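Local structure of putative flavoprotein (Bacteroides eggerthii, 4ICI) at residues 15-21 against 41-47; 120-126 against 148-154. The protein binds flavin mononucleotide and, as a flavodoxin-like protein, probably takes part in electron transfer or a related redox reaction. All blocks are in the same frame, centred on the assembly; numbering follows the deposited sequence.

Contact 1. Residues 15-21 against 41-47; sequences KILVAYF and DLYPIAP. With EDO (1,2-ethanediol), chain E; EDO (1,2-ethanediol), chain G.
Tyr20 lays its ring across Pro44, the residue beside it on the parallel neighbour strand. Its CB starts on the sheet face that also carries Val18 and Leu42. The first torsion, 69°, sets CG between the backbone N and the carbonyl carbon and swings the ring over the edge strand. On the way out CD1 passes the carbonyl O of Tyr43, and CE1 meets CD2 of Leu42 at 3.8 Å. Pro44 CA sits over one face, 4.1 Å from the ring centroid and 22° off its normal, a CH-pi contact displaced toward the rim. At the tip, Tyr20 OH lies 3.3 Å from Pro44 CG, and an ethanediol, probably from the crystallisation liquor, lies beside the ring edge. Ala28 and Ala31 of helix 26-38 also touch this tyrosine.

Between the two faces, five backbone hydrogen bonds tie 16-20 to 41-45. They alternate in the parallel manner: Val18 gives its N-H to Asp41 O and takes one on its own O from Tyr43 N, and the last, from Ile45 N to Tyr20 O, spans 2.7 Å at 173°. On the other face, CD1 of Leu17 reaches Tyr43 CB at 3.7 Å, while the methyl of Ala19 meets the edge of the Tyr43 ring in its plane. The phenol OH of Tyr43 is held by Ser80 O. Where the strands begin, a water bridges Lys15 NZ and Asp41 OD2, whose direct separation of 4.6 Å is too long for a salt bridge; Lys15 NZ also donates to Thr87 OG1, and Asp41 OD2 is hydrogen-bonded to Tyr88 OH. Strand 16-20, helix 26-38 and strand 41-44 form the first beta-alpha-beta unit of a flavodoxin-like fold, with 41-44 at the sheet edge.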
loop_
_atom_site.group_PDB
_atom_site.type_symbol
_atom_site.label_atom_id
_atom_site.label_comp_id
_atom_site.label_asym_id
_atom_site.label_seq_id
_atom_site.Cartn_x
_atom_site.Cartn_y
_atom_site.Cartn_z
ATOM N N LYS A 15 -0.841 -8.093 16.379
ATOM C CA LYS A 15 -1.865 -7.090 16.046
ATOM C C LYS A 15 -1.537 -6.562 14.638
ATOM O O LYS A 15 -0.424 -6.077 14.396
ATOM C CB LYS A 15 -1.903 -5.938 17.027
ATOM C CG LYS A 15 -3.207 -5.146 16.932
ATOM C CD LYS A 15 -3.250 -3.929 17.826
ATOM C CE LYS A 15 -4.583 -3.198 17.684
ATOM N NZ LYS A 15 -4.608 -1.929 18.490
ATOM N N ILE A 16 -2.501 -6.694 13.732
ATOM C CA ILE A 16 -2.292 -6.475 12.299
ATOM C C ILE A 16 -3.117 -5.278 11.815
ATOM O O ILE A 16 -4.314 -5.176 12.100
ATOM C CB ILE A 16 -2.686 -7.724 11.460
ATOM C CG1 ILE A 16 -1.870 -8.933 11.923
ATOM C CG2 ILE A 16 -2.544 -7.440 9.947
ATOM C CD1 ILE A 16 -2.205 -10.206 11.156
ATOM N N LEU A 17 -2.442 -4.372 11.110
ATOM C CA LEU A 17 -3.072 -3.305 10.360
ATOM C C LEU A 17 -2.905 -3.526 8.876
ATOM O O LEU A 17 -1.814 -3.913 8.415
ATOM C CB LEU A 17 -2.427 -1.970 10.713
ATOM C CG LEU A 17 -3.028 -0.712 10.089
ATOM C CD1 LEU A 17 -4.479 -0.502 10.569
ATOM C CD2 LEU A 17 -2.142 0.493 10.366
ATOM N N VAL A 18 -4.004 -3.313 8.152
ATOM C CA VAL A 18 -4.021 -3.296 6.694
ATOM C C VAL A 18 -4.262 -1.844 6.282
ATOM O O VAL A 18 -5.399 -1.371 6.305
ATOM C CB VAL A 18 -5.050 -4.296 6.101
ATOM C CG1 VAL A 18 -5.049 -4.261 4.584
ATOM C CG2 VAL A 18 -4.850 -5.724 6.649
ATOM N N ALA A 19 -3.183 -1.155 5.951
ATOM C CA ALA A 19 -3.250 0.215 5.446
ATOM C C ALA A 19 -3.290 0.157 3.930
ATOM O O ALA A 19 -2.604 -0.667 3.322
ATOM C CB ALA A 19 -2.025 1.037 5.945
ATOM N N TYR A 20 -4.087 1.024 3.309
ATOM C CA TYR A 20 -4.173 0.994 1.867
ATOM C C TYR A 20 -4.614 2.307 1.283
ATOM O O TYR A 20 -5.411 3.030 1.906
ATOM C CB TYR A 20 -5.106 -0.144 1.382
ATOM C CG TYR A 20 -6.543 0.125 1.721
ATOM C CD1 TYR A 20 -7.063 -0.156 2.987
ATOM C CD2 TYR A 20 -7.363 0.760 0.811
ATOM C CE1 TYR A 20 -8.387 0.133 3.297
ATOM C CE2 TYR A 20 -8.657 1.058 1.116
ATOM C CZ TYR A 20 -9.171 0.743 2.362
ATOM O OH TYR A 20 -10.492 1.048 2.667
ATOM N N PHE A 21 -4.113 2.570 0.085
ATOM C CA PHE A 21 -4.620 3.634 -0.767
ATOM C C PHE A 21 -5.362 2.987 -1.938
ATOM O O PHE A 21 -4.904 2.003 -2.531
ATOM C CB PHE A 21 -3.443 4.469 -1.289
ATOM C CG PHE A 21 -3.807 5.447 -2.387
ATOM C CD1 PHE A 21 -4.731 6.447 -2.172
ATOM C CD2 PHE A 21 -3.212 5.357 -3.616
ATOM C CE1 PHE A 21 -5.066 7.310 -3.177
ATOM C CE2 PHE A 21 -3.539 6.228 -4.620
ATOM C CZ PHE A 21 -4.484 7.212 -4.394
ATOM N N ASP A 41 -7.264 -4.863 11.405
ATOM C CA ASP A 41 -7.913 -3.565 11.276
ATOM C C ASP A 41 -7.552 -3.009 9.916
ATOM O O ASP A 41 -6.453 -3.246 9.456
ATOM C CB ASP A 41 -7.372 -2.610 12.349
ATOM C CG ASP A 41 -7.833 -2.960 13.765
ATOM O OD1 ASP A 41 -8.839 -3.680 13.917
ATOM O OD2 ASP A 41 -7.194 -2.483 14.737
ATOM N N LEU A 42 -8.460 -2.258 9.293
ATOM C CA LEU A 42 -8.164 -1.560 8.051
ATOM C C LEU A 42 -8.049 -0.061 8.286
ATOM O O LEU A 42 -8.838 0.501 9.054
ATOM C CB LEU A 42 -9.226 -1.814 6.978
ATOM C CG LEU A 42 -8.896 -2.898 5.952
ATOM C CD1 LEU A 42 -8.783 -4.203 6.644
ATOM C CD2 LEU A 42 -9.976 -2.945 4.825
ATOM N N TYR A 43 -7.076 0.561 7.608
ATOM C CA TYR A 43 -6.851 1.991 7.635
ATOM C C TYR A 43 -6.795 2.488 6.181
ATOM O O TYR A 43 -5.789 2.313 5.483
ATOM C CB TYR A 43 -5.560 2.330 8.377
ATOM C CG TYR A 43 -5.068 3.767 8.193
ATOM C CD1 TYR A 43 -5.828 4.852 8.605
ATOM C CD2 TYR A 43 -3.837 4.015 7.639
ATOM C CE1 TYR A 43 -5.367 6.163 8.425
ATOM C CE2 TYR A 43 -3.379 5.319 7.463
ATOM C CZ TYR A 43 -4.145 6.367 7.852
ATOM O OH TYR A 43 -3.646 7.662 7.676
ATOM N N PRO A 44 -7.897 3.103 5.705
ATOM C CA PRO A 44 -7.848 3.747 4.420
ATOM C C PRO A 44 -6.958 5.004 4.497
ATOM O O PRO A 44 -7.159 5.894 5.343
ATOM C CB PRO A 44 -9.305 4.106 4.139
ATOM C CG PRO A 44 -10.136 3.254 5.111
ATOM C CD PRO A 44 -9.241 3.160 6.314
ATOM N N ILE A 45 -5.975 5.060 3.609
ATOM C CA ILE A 45 -5.088 6.216 3.478
ATOM C C ILE A 45 -5.827 7.200 2.577
ATOM O O ILE A 45 -5.850 7.010 1.354
ATOM C CB ILE A 45 -3.732 5.812 2.847
ATOM C CG1 ILE A 45 -2.989 4.755 3.722
ATOM C CG2 ILE A 45 -2.877 7.048 2.614
ATOM C CD1 ILE A 45 -1.790 4.058 3.027
ATOM N N ALA A 46 -6.471 8.201 3.190
ATOM C CA ALA A 46 -7.351 9.099 2.469
ATOM C C ALA A 46 -6.606 10.361 2.071
ATOM O O ALA A 46 -6.068 11.072 2.922
ATOM C CB ALA A 46 -8.577 9.484 3.314
ATOM N N PRO A 47 -6.547 10.646 0.779
ATOM C CA PRO A 47 -5.955 11.908 0.376
ATOM C C PRO A 47 -6.735 13.127 0.868
ATOM O O PRO A 47 -7.961 13.149 0.832
ATOM C CB PRO A 47 -5.974 11.868 -1.130
ATOM C CG PRO A 47 -6.818 10.772 -1.506
ATOM C CD PRO A 47 -7.078 9.884 -0.341
HETATM C C1 EDO E . -9.405 6.091 1.130
HETATM O O1 EDO E . -9.633 7.215 0.264
HETATM C C2 EDO E . -8.448 5.027 0.559
HETATM O O2 EDO E . -7.447 5.547 -0.279
HETATM C C1 EDO G . -11.541 2.731 0.445
HETATM O O1 EDO G . -12.040 2.745 1.783
HETATM C C2 EDO G . -12.478 3.052 -0.734
HETATM O O2 EDO G . -13.497 2.071 -1.109
HETATM O O HOH W 1 -7.433 -1.457 17.306
#

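Contact 2. Residues 120-126 against 148-154; sequences VVPFATS and KEGRLLN. With FMN (flavin mononucleotide), chain B.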
loop_
_atom_site.group_PDB
_atom_site.type_symbol
_atom_site.label_atom_id
_atom_site.label_comp_id
_atom_site.label_asym_id
_atom_site.label_seq_id
_atom_site.Cartn_x
_atom_site.Cartn_y
_atom_site.Cartn_z
ATOM N N VAL A 120 6.631 -5.077 7.847
ATOM C CA VAL A 120 5.948 -4.241 6.841
ATOM C C VAL A 120 5.863 -5.043 5.544
ATOM O O VAL A 120 6.878 -5.563 5.081
ATOM C CB VAL A 120 6.676 -2.907 6.647
ATOM C CG1 VAL A 120 5.905 -2.015 5.690
ATOM C CG2 VAL A 120 6.932 -2.211 8.041
ATOM N N VAL A 121 4.669 -5.147 4.962
ATOM C CA VAL A 121 4.422 -6.056 3.838
ATOM C C VAL A 121 3.574 -5.325 2.785
ATOM O O VAL A 121 2.465 -4.920 3.084
ATOM C CB VAL A 121 3.691 -7.336 4.276
ATOM C CG1 VAL A 121 3.718 -8.355 3.109
ATOM C CG2 VAL A 121 4.251 -7.924 5.590
ATOM N N PRO A 122 4.117 -5.124 1.575
ATOM C CA PRO A 122 3.295 -4.457 0.559
ATOM C C PRO A 122 2.301 -5.418 -0.085
ATOM O O PRO A 122 2.517 -6.619 -0.116
ATOM C CB PRO A 122 4.334 -3.986 -0.471
ATOM C CG PRO A 122 5.418 -5.046 -0.402
ATOM C CD PRO A 122 5.427 -5.526 1.038
ATOM N N PHE A 123 1.245 -4.867 -0.641
ATOM C CA PHE A 123 0.369 -5.586 -1.545
ATOM C C PHE A 123 -0.185 -4.623 -2.557
ATOM O O PHE A 123 -0.144 -3.406 -2.354
ATOM C CB PHE A 123 -0.734 -6.356 -0.784
ATOM C CG PHE A 123 -1.780 -5.493 -0.109
ATOM C CD1 PHE A 123 -1.558 -4.970 1.147
ATOM C CD2 PHE A 123 -3.009 -5.279 -0.706
ATOM C CE1 PHE A 123 -2.528 -4.209 1.801
ATOM C CE2 PHE A 123 -3.988 -4.557 -0.057
ATOM C CZ PHE A 123 -3.740 -4.028 1.198
ATOM N N ALA A 124 -0.729 -5.141 -3.656
ATOM C CA ALA A 124 -1.135 -4.250 -4.737
ATOM C C ALA A 124 -2.206 -4.842 -5.601
ATOM O O ALA A 124 -2.441 -6.057 -5.579
ATOM C CB ALA A 124 0.099 -3.863 -5.604
ATOM N N THR A 125 -2.857 -3.962 -6.347
ATOM C CA THR A 125 -3.623 -4.347 -7.523
ATOM C C THR A 125 -3.071 -3.611 -8.733
ATOM O O THR A 125 -2.372 -2.607 -8.597
ATOM C CB THR A 125 -5.147 -4.104 -7.366
ATOM O OG1 THR A 125 -5.451 -2.715 -7.355
ATOM C CG2 THR A 125 -5.716 -4.796 -6.116
ATOM N N SER A 126 -3.345 -4.128 -9.937
ATOM C CA SER A 126 -2.774 -3.562 -11.163
ATOM C C SER A 126 -3.578 -4.000 -12.359
ATOM O O SER A 126 -4.434 -4.905 -12.270
ATOM C CB SER A 126 -1.338 -4.013 -11.373
ATOM O OG SER A 126 -1.290 -5.358 -11.829
ATOM N N LYS A 148 8.919 -7.537 4.231
ATOM C CA LYS A 148 8.735 -8.892 3.733
ATOM C C LYS A 148 8.124 -8.840 2.365
ATOM O O LYS A 148 7.633 -7.795 1.945
ATOM C CB LYS A 148 7.909 -9.729 4.706
ATOM C CG LYS A 148 8.577 -9.993 6.076
ATOM C CD LYS A 148 7.811 -10.996 6.951
ATOM C CE LYS A 148 8.633 -11.478 8.161
ATOM N NZ LYS A 148 7.922 -12.517 9.002
ATOM N N GLU A 149 8.160 -9.970 1.663
ATOM C CA GLU A 149 7.694 -10.054 0.302
ATOM C C GLU A 149 6.166 -10.002 0.248
ATOM O O GLU A 149 5.474 -10.737 0.970
ATOM C CB GLU A 149 8.214 -11.345 -0.335
ATOM C CG GLU A 149 9.723 -11.336 -0.563
ATOM C CD GLU A 149 10.122 -10.363 -1.633
ATOM O OE1 GLU A 149 9.616 -10.506 -2.758
ATOM O OE2 GLU A 149 10.943 -9.458 -1.333
ATOM N N GLY A 150 5.679 -9.154 -0.628
ATOM C CA GLY A 150 4.260 -8.973 -0.828
ATOM C C GLY A 150 3.746 -9.667 -2.065
ATOM O O GLY A 150 4.459 -10.429 -2.740
ATOM N N ARG A 151 2.481 -9.396 -2.368
ATOM C CA ARG A 151 1.792 -10.036 -3.480
ATOM C C ARG A 151 0.868 -9.077 -4.185
ATOM O O ARG A 151 0.283 -8.176 -3.563
ATOM C CB ARG A 151 0.951 -11.209 -2.962
ATOM C CG ARG A 151 1.731 -12.345 -2.279
ATOM C CD ARG A 151 2.556 -13.182 -3.249
ATOM N NE ARG A 151 3.214 -14.320 -2.596
ATOM C CZ ARG A 151 4.410 -14.264 -2.018
ATOM N NH1 ARG A 151 5.093 -13.126 -1.948
ATOM N NH2 ARG A 151 4.915 -15.353 -1.447
ATOM N N LEU A 152 0.713 -9.343 -5.477
ATOM C CA LEU A 152 -0.340 -8.785 -6.279
ATOM C C LEU A 152 -1.612 -9.560 -5.956
ATOM O O LEU A 152 -1.642 -10.798 -6.036
ATOM C CB LEU A 152 0.048 -8.871 -7.757
ATOM C CG LEU A 152 -0.753 -8.145 -8.809
ATOM C CD1 LEU A 152 -0.597 -6.624 -8.690
ATOM C CD2 LEU A 152 -0.320 -8.644 -10.194
ATOM N N LEU A 153 -2.650 -8.817 -5.566
ATOM C CA LEU A 153 -3.924 -9.381 -5.138
ATOM C C LEU A 153 -5.076 -9.029 -6.111
ATOM O O LEU A 153 -6.189 -8.696 -5.693
ATOM C CB LEU A 153 -4.249 -8.957 -3.729
ATOM C CG LEU A 153 -3.237 -9.353 -2.646
ATOM C CD1 LEU A 153 -3.767 -8.915 -1.303
ATOM C CD2 LEU A 153 -2.930 -10.885 -2.667
ATOM N N ASN A 154 -4.800 -9.081 -7.406
ATOM C CA ASN A 154 -5.864 -8.877 -8.399
ATOM C C ASN A 154 -6.959 -9.917 -8.304
ATOM O O ASN A 154 -8.143 -9.602 -8.447
ATOM C CB ASN A 154 -5.293 -8.867 -9.825
ATOM C CG ASN A 154 -4.504 -7.606 -10.126
ATOM O OD1 ASN A 154 -4.757 -6.572 -9.520
ATOM N ND2 ASN A 154 -3.555 -7.686 -11.062
HETATM N N1 FMN B . -1.474 -0.972 -14.114
HETATM C C2 FMN B . -0.368 -1.726 -14.421
HETATM O O2 FMN B . -0.499 -2.936 -14.589
HETATM N N3 FMN B . 0.870 -1.110 -14.548
HETATM C C4 FMN B . 1.046 0.258 -14.419
HETATM O O4 FMN B . 2.211 0.689 -14.498
HETATM C C4A FMN B . -0.092 1.033 -14.142
HETATM N N5 FMN B . 0.013 2.437 -14.027
HETATM C C5A FMN B . -1.147 3.155 -13.710
HETATM C C6 FMN B . -1.065 4.545 -13.553
HETATM C C7 FMN B . -2.177 5.280 -13.228
HETATM C C7M FMN B . -2.064 6.760 -13.014
HETATM C C8 FMN B . -3.400 4.660 -13.036
HETATM C C8M FMN B . -4.625 5.478 -12.697
HETATM C C9 FMN B . -3.495 3.284 -13.200
HETATM C C9A FMN B . -2.366 2.505 -13.520
HETATM N N10 FMN B . -2.450 1.112 -13.672
HETATM C C10 FMN B . -1.323 0.387 -13.975
HETATM C "C1'" FMN B . -3.759 0.408 -13.427
HETATM C "C2'" FMN B . -3.971 0.265 -11.893
HETATM O "O2'" FMN B . -2.869 -0.283 -11.209
HETATM C "C3'" FMN B . -5.145 -0.679 -11.569
HETATM O "O3'" FMN B . -6.313 -0.327 -12.376
HETATM C "C4'" FMN B . -5.486 -0.758 -10.050
HETATM O "O4'" FMN B . -6.241 -1.931 -9.864
HETATM C "C5'" FMN B . -6.377 0.473 -9.633
HETATM O "O5'" FMN B . -6.611 0.306 -8.258
HETATM P P FMN B . -7.636 1.221 -7.435
HETATM O O1P FMN B . -9.012 0.923 -8.053
HETATM O O2P FMN B . -7.493 0.916 -6.021
HETATM O O3P FMN B . -7.285 2.701 -7.619
#
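Asn154 reaches back to Ser126 because its CG lies anti to its own carbonyl carbon (chi1 -72°), while Ser126 places OG between its backbone N and carbonyl carbon (chi1 76°). The carboxamide thus comes alongside the end of strand 119-125. Its OD1 accepts the N-H of Ser126 at 2.9 Å, in the carbonyl plane and on a lone pair, and its ND2 gives a weak bond to Ser126 OG at 3.3 Å. That hydroxyl is tied more firmly to Ser129 O and also bonds Gly128 N. CD1 of Leu152 packs against OG as well, 3.5 Å away.

Farther back, the strands are joined by parallel backbone bonds. Leu153 N points almost straight at Ala124 O (2.8 Å, 178°), whereas Ala124 N to Arg151 O is longer and more bent, and Lys148 N bonds Val120 O before the irregular run through Glu149 and Gly150. There Gly150 CA comes within 3.0 Å of Pro122 O in a CA-H...O contact, an approach that the lack of a side chain permits. The side chains of Phe123 and Leu153 cross at about a right angle, CD1 of the leucine meeting CD2 of the ring at 3.8 Å.

An alanine in place of Asn154 would leave the N-H of Ser126 without this acceptor and is likely to give the turn at the strand end more freedom to move. The adjoining Thr125 shares a 2.7 Å hydrogen bond between its OG1 and FMN O4', and Ser126 CA lies beside O2' of the ribityl chain. The amide, without touching the cofactor in this contact, is thus consistent with a second-shell role, holding backbone that lines the flavin pocket.

Both contacts pair parallel strands of one five-stranded sheet, and each joins an inner strand to an outermost one, at opposite edges; strand 90-96 runs between 16-20 and 119-125. Each is partly buried, with its inner strand mostly in the core and its edge strand nearer the surface. In contact 1 the pairing is regular and aromatic and aliphatic packing dominates beyond it. In contact 2 it is broken around Gly150, and a side-chain amide takes over at the end nearest the flavin, where residues of 120-126 line the pocket. The two meet on the sheet face packed against helix 26-38, where Phe123 CZ packs 3.6 Å from Val18 CG1.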